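Local coordinates for protein telomerase reverse transcriptase (Candida albicans SC5314, PDB 6ZDQ) that probably extends chromosome ends as the catalytic subunit of telomerase, a reverse transcriptase that copies a template within its own RNA component into telomeric repeats, at residues Ser430-Ser438 against Leu448-Phe459. Numbering follows the deposited sequence.
Sequences SQIYDVVGS and LYKRKRGVFQGF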
# COMPACT_ATOMS: atom_id res chain seq x y z
N SER A 430 20.24 14.43 -10.82
CA SER A 430 20.46 14.46 -9.38
C SER A 430 19.73 13.32 -8.69
O SER A 430 20.28 12.67 -7.79
CB SER A 430 20.00 15.81 -8.81
OG SER A 430 20.14 15.84 -7.40
N GLN A 431 18.48 13.05 -9.10
CA GLN A 431 17.71 11.93 -8.57
C GLN A 431 18.23 10.58 -9.04
O GLN A 431 17.82 9.56 -8.49
CB GLN A 431 16.24 12.09 -8.94
CG GLN A 431 15.55 13.29 -8.31
CD GLN A 431 15.34 13.13 -6.82
OE1 GLN A 431 14.78 12.13 -6.37
NE2 GLN A 431 15.78 14.11 -6.04
N ILE A 432 19.08 10.55 -10.07
CA ILE A 432 19.61 9.30 -10.60
C ILE A 432 20.95 8.98 -9.95
O ILE A 432 21.13 7.90 -9.38
CB ILE A 432 19.75 9.37 -12.13
CG1 ILE A 432 18.37 9.49 -12.78
CG2 ILE A 432 20.49 8.15 -12.65
CD1 ILE A 432 18.42 9.75 -14.27
N TYR A 433 21.90 9.91 -10.04
CA TYR A 433 23.28 9.67 -9.61
C TYR A 433 23.53 10.12 -8.17
O TYR A 433 23.97 9.33 -7.33
CB TYR A 433 24.24 10.37 -10.57
CG TYR A 433 24.17 9.86 -12.00
CD1 TYR A 433 24.95 8.79 -12.41
CD2 TYR A 433 23.33 10.46 -12.93
CE1 TYR A 433 24.90 8.32 -13.71
CE2 TYR A 433 23.27 10.00 -14.23
CZ TYR A 433 24.05 8.93 -14.62
OH TYR A 433 24.00 8.47 -15.91
N ASP A 434 23.26 11.39 -7.88
CA ASP A 434 23.68 12.02 -6.63
C ASP A 434 22.99 11.46 -5.40
O ASP A 434 23.40 11.79 -4.28
CB ASP A 434 23.46 13.53 -6.70
CG ASP A 434 24.32 14.20 -7.76
OD1 ASP A 434 24.07 13.97 -8.96
OD2 ASP A 434 25.25 14.94 -7.39
N VAL A 435 21.94 10.65 -5.55
CA VAL A 435 21.22 10.13 -4.39
C VAL A 435 22.14 9.26 -3.55
O VAL A 435 22.85 8.40 -4.07
CB VAL A 435 19.97 9.36 -4.84
CG1 VAL A 435 19.25 8.78 -3.64
CG2 VAL A 435 19.04 10.28 -5.62
N VAL A 436 22.12 9.49 -2.24
CA VAL A 436 22.96 8.77 -1.28
C VAL A 436 22.07 8.21 -0.18
O VAL A 436 21.22 8.92 0.36
CB VAL A 436 24.05 9.68 -0.68
CG1 VAL A 436 25.01 8.87 0.17
CG2 VAL A 436 24.80 10.44 -1.76
N GLY A 437 22.28 6.94 0.15
CA GLY A 437 21.55 6.28 1.22
C GLY A 437 22.46 5.99 2.40
O GLY A 437 23.64 5.69 2.23
N SER A 438 21.90 6.08 3.60
CA SER A 438 22.66 5.89 4.83
C SER A 438 22.38 4.52 5.43
O SER A 438 21.28 3.98 5.31
CB SER A 438 22.32 6.97 5.86
OG SER A 438 20.99 6.83 6.33
N LEU A 448 27.58 5.94 4.37
CA LEU A 448 26.90 6.56 3.24
C LEU A 448 27.35 5.91 1.94
O LEU A 448 28.56 5.76 1.70
CB LEU A 448 27.17 8.06 3.21
CG LEU A 448 26.79 8.82 4.49
CD1 LEU A 448 27.16 10.29 4.38
CD2 LEU A 448 25.31 8.65 4.78
N TYR A 449 26.39 5.52 1.11
CA TYR A 449 26.66 4.83 -0.14
C TYR A 449 26.01 5.56 -1.30
O TYR A 449 24.83 5.92 -1.22
CB TYR A 449 26.16 3.38 -0.11
CG TYR A 449 26.91 2.48 0.84
CD1 TYR A 449 26.57 2.41 2.18
CD2 TYR A 449 27.95 1.68 0.39
CE1 TYR A 449 27.25 1.57 3.05
CE2 TYR A 449 28.64 0.84 1.24
CZ TYR A 449 28.29 0.80 2.58
OH TYR A 449 28.97 -0.03 3.44
N LYS A 450 26.76 5.78 -2.37
CA LYS A 450 26.19 6.14 -3.66
C LYS A 450 25.97 4.88 -4.48
O LYS A 450 26.49 3.81 -4.18
CB LYS A 450 27.09 7.13 -4.40
CG LYS A 450 26.88 8.58 -4.00
CD LYS A 450 27.58 9.53 -4.97
CE LYS A 450 27.31 10.98 -4.59
NZ LYS A 450 28.02 11.93 -5.50
N ARG A 451 25.18 5.01 -5.54
CA ARG A 451 24.76 3.86 -6.32
C ARG A 451 25.58 3.74 -7.60
O ARG A 451 25.82 4.73 -8.30
CB ARG A 451 23.27 3.93 -6.66
CG ARG A 451 22.62 2.56 -6.66
CD ARG A 451 21.11 2.64 -6.59
NE ARG A 451 20.51 1.33 -6.33
CZ ARG A 451 20.40 0.36 -7.24
NH1 ARG A 451 20.86 0.54 -8.47
NH2 ARG A 451 19.83 -0.79 -6.91
N LYS A 452 25.99 2.51 -7.90
CA LYS A 452 26.74 2.17 -9.10
C LYS A 452 25.84 1.73 -10.25
O LYS A 452 26.34 1.47 -11.35
CB LYS A 452 27.77 1.08 -8.77
CG LYS A 452 28.91 0.91 -9.76
CD LYS A 452 29.88 -0.16 -9.28
CE LYS A 452 29.17 -1.47 -8.97
NZ LYS A 452 30.10 -2.51 -8.47
N ARG A 453 24.53 1.64 -10.02
CA ARG A 453 23.58 1.18 -11.02
C ARG A 453 22.31 2.03 -10.90
O ARG A 453 22.32 3.11 -10.30
CB ARG A 453 23.29 -0.32 -10.90
CG ARG A 453 24.42 -1.21 -11.38
CD ARG A 453 23.89 -2.54 -11.89
NE ARG A 453 23.37 -3.39 -10.82
CZ ARG A 453 24.05 -4.37 -10.25
NH1 ARG A 453 25.29 -4.63 -10.64
NH2 ARG A 453 23.50 -5.10 -9.29
N GLY A 454 21.22 1.53 -11.49
CA GLY A 454 20.00 2.28 -11.64
C GLY A 454 19.38 2.81 -10.36
O GLY A 454 19.84 2.50 -9.27
N VAL A 455 18.31 3.59 -10.50
CA VAL A 455 17.84 4.43 -9.40
C VAL A 455 17.34 3.58 -8.23
O VAL A 455 17.07 2.38 -8.35
CB VAL A 455 16.74 5.39 -9.90
CG1 VAL A 455 17.32 6.40 -10.87
CG2 VAL A 455 15.63 4.60 -10.56
N PHE A 456 17.22 4.24 -7.08
CA PHE A 456 16.71 3.60 -5.87
C PHE A 456 15.19 3.49 -5.92
O PHE A 456 14.50 4.44 -6.30
CB PHE A 456 17.09 4.41 -4.63
CG PHE A 456 18.56 4.48 -4.35
CD1 PHE A 456 19.15 3.59 -3.46
CD2 PHE A 456 19.35 5.45 -4.94
CE1 PHE A 456 20.50 3.66 -3.18
CE2 PHE A 456 20.71 5.52 -4.67
CZ PHE A 456 21.28 4.62 -3.79
N GLN A 457 14.67 2.34 -5.51
CA GLN A 457 13.23 2.22 -5.29
C GLN A 457 12.81 3.07 -4.10
O GLN A 457 13.55 3.20 -3.12
CB GLN A 457 12.84 0.76 -5.06
CG GLN A 457 12.92 -0.11 -6.29
CD GLN A 457 12.08 -1.37 -6.16
OE1 GLN A 457 12.58 -2.48 -6.33
NE2 GLN A 457 10.80 -1.20 -5.86
N GLY A 458 11.62 3.65 -4.19
CA GLY A 458 11.08 4.48 -3.14
C GLY A 458 11.16 5.97 -3.40
O GLY A 458 10.52 6.74 -2.67
N PHE A 459 11.92 6.39 -4.39
CA PHE A 459 12.00 7.80 -4.77
C PHE A 459 10.95 8.11 -5.83
O PHE A 459 10.68 7.29 -6.71
CB PHE A 459 13.40 8.15 -5.26
CG PHE A 459 14.35 8.53 -4.15
CD1 PHE A 459 14.87 7.56 -3.31
CD2 PHE A 459 14.70 9.85 -3.94
CE1 PHE A 459 15.74 7.90 -2.29
CE2 PHE A 459 15.56 10.20 -2.92
CZ PHE A 459 16.08 9.22 -2.09
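G437 and Y449 pair through two backbone hydrogen bonds. G437 N reaches Y449 O at 3.1 Å, and Y449 N reaches G437 O at 3.0 Å. They join antiparallel strands 436-440 and 446-451. On its other side the first strand bonds to G230, and the second is bonded to strand 215-217 through K450 and V216.

Apolar contacts join the 432-435 region to the loop after strand 446-451. V435 projects toward this loop. Its CG1 is anti to the backbone N (chi1 178°), which lets it touch two rings obliquely, 3.6 Å from F456 CD2 and 3.6 Å from F459 CZ. R451 CD covers one face of the F456 ring, over its centre; the R451 guanidinium is modelled with a hydrogen bond to D343 O. I432 CG1 meets V455 CG1 at 3.8 Å. Both side chains also touch F465 of helix 460-477.

This is a beta hairpin of the reverse transcriptase domain. After strand 446-451 a loop leads to Q457-G458, which match the QG of telomerase motif B', just ahead of helix 460-477. A type II turn from F456 to F459 places F459 against Q431 and V435.

Two polar side chains also lie against apolar or aromatic groups. The Q431 chain bends at chi2 (-71°) and brings OE1 to the edge of the F459 ring, 3.3 Å from CD2. K450 extends across V436, with its CG 3.6 Å from V436 CG2. K450 NZ stays 4.5 Å from D434 OD2, beyond a salt bridge; D434 pairs with R429 instead.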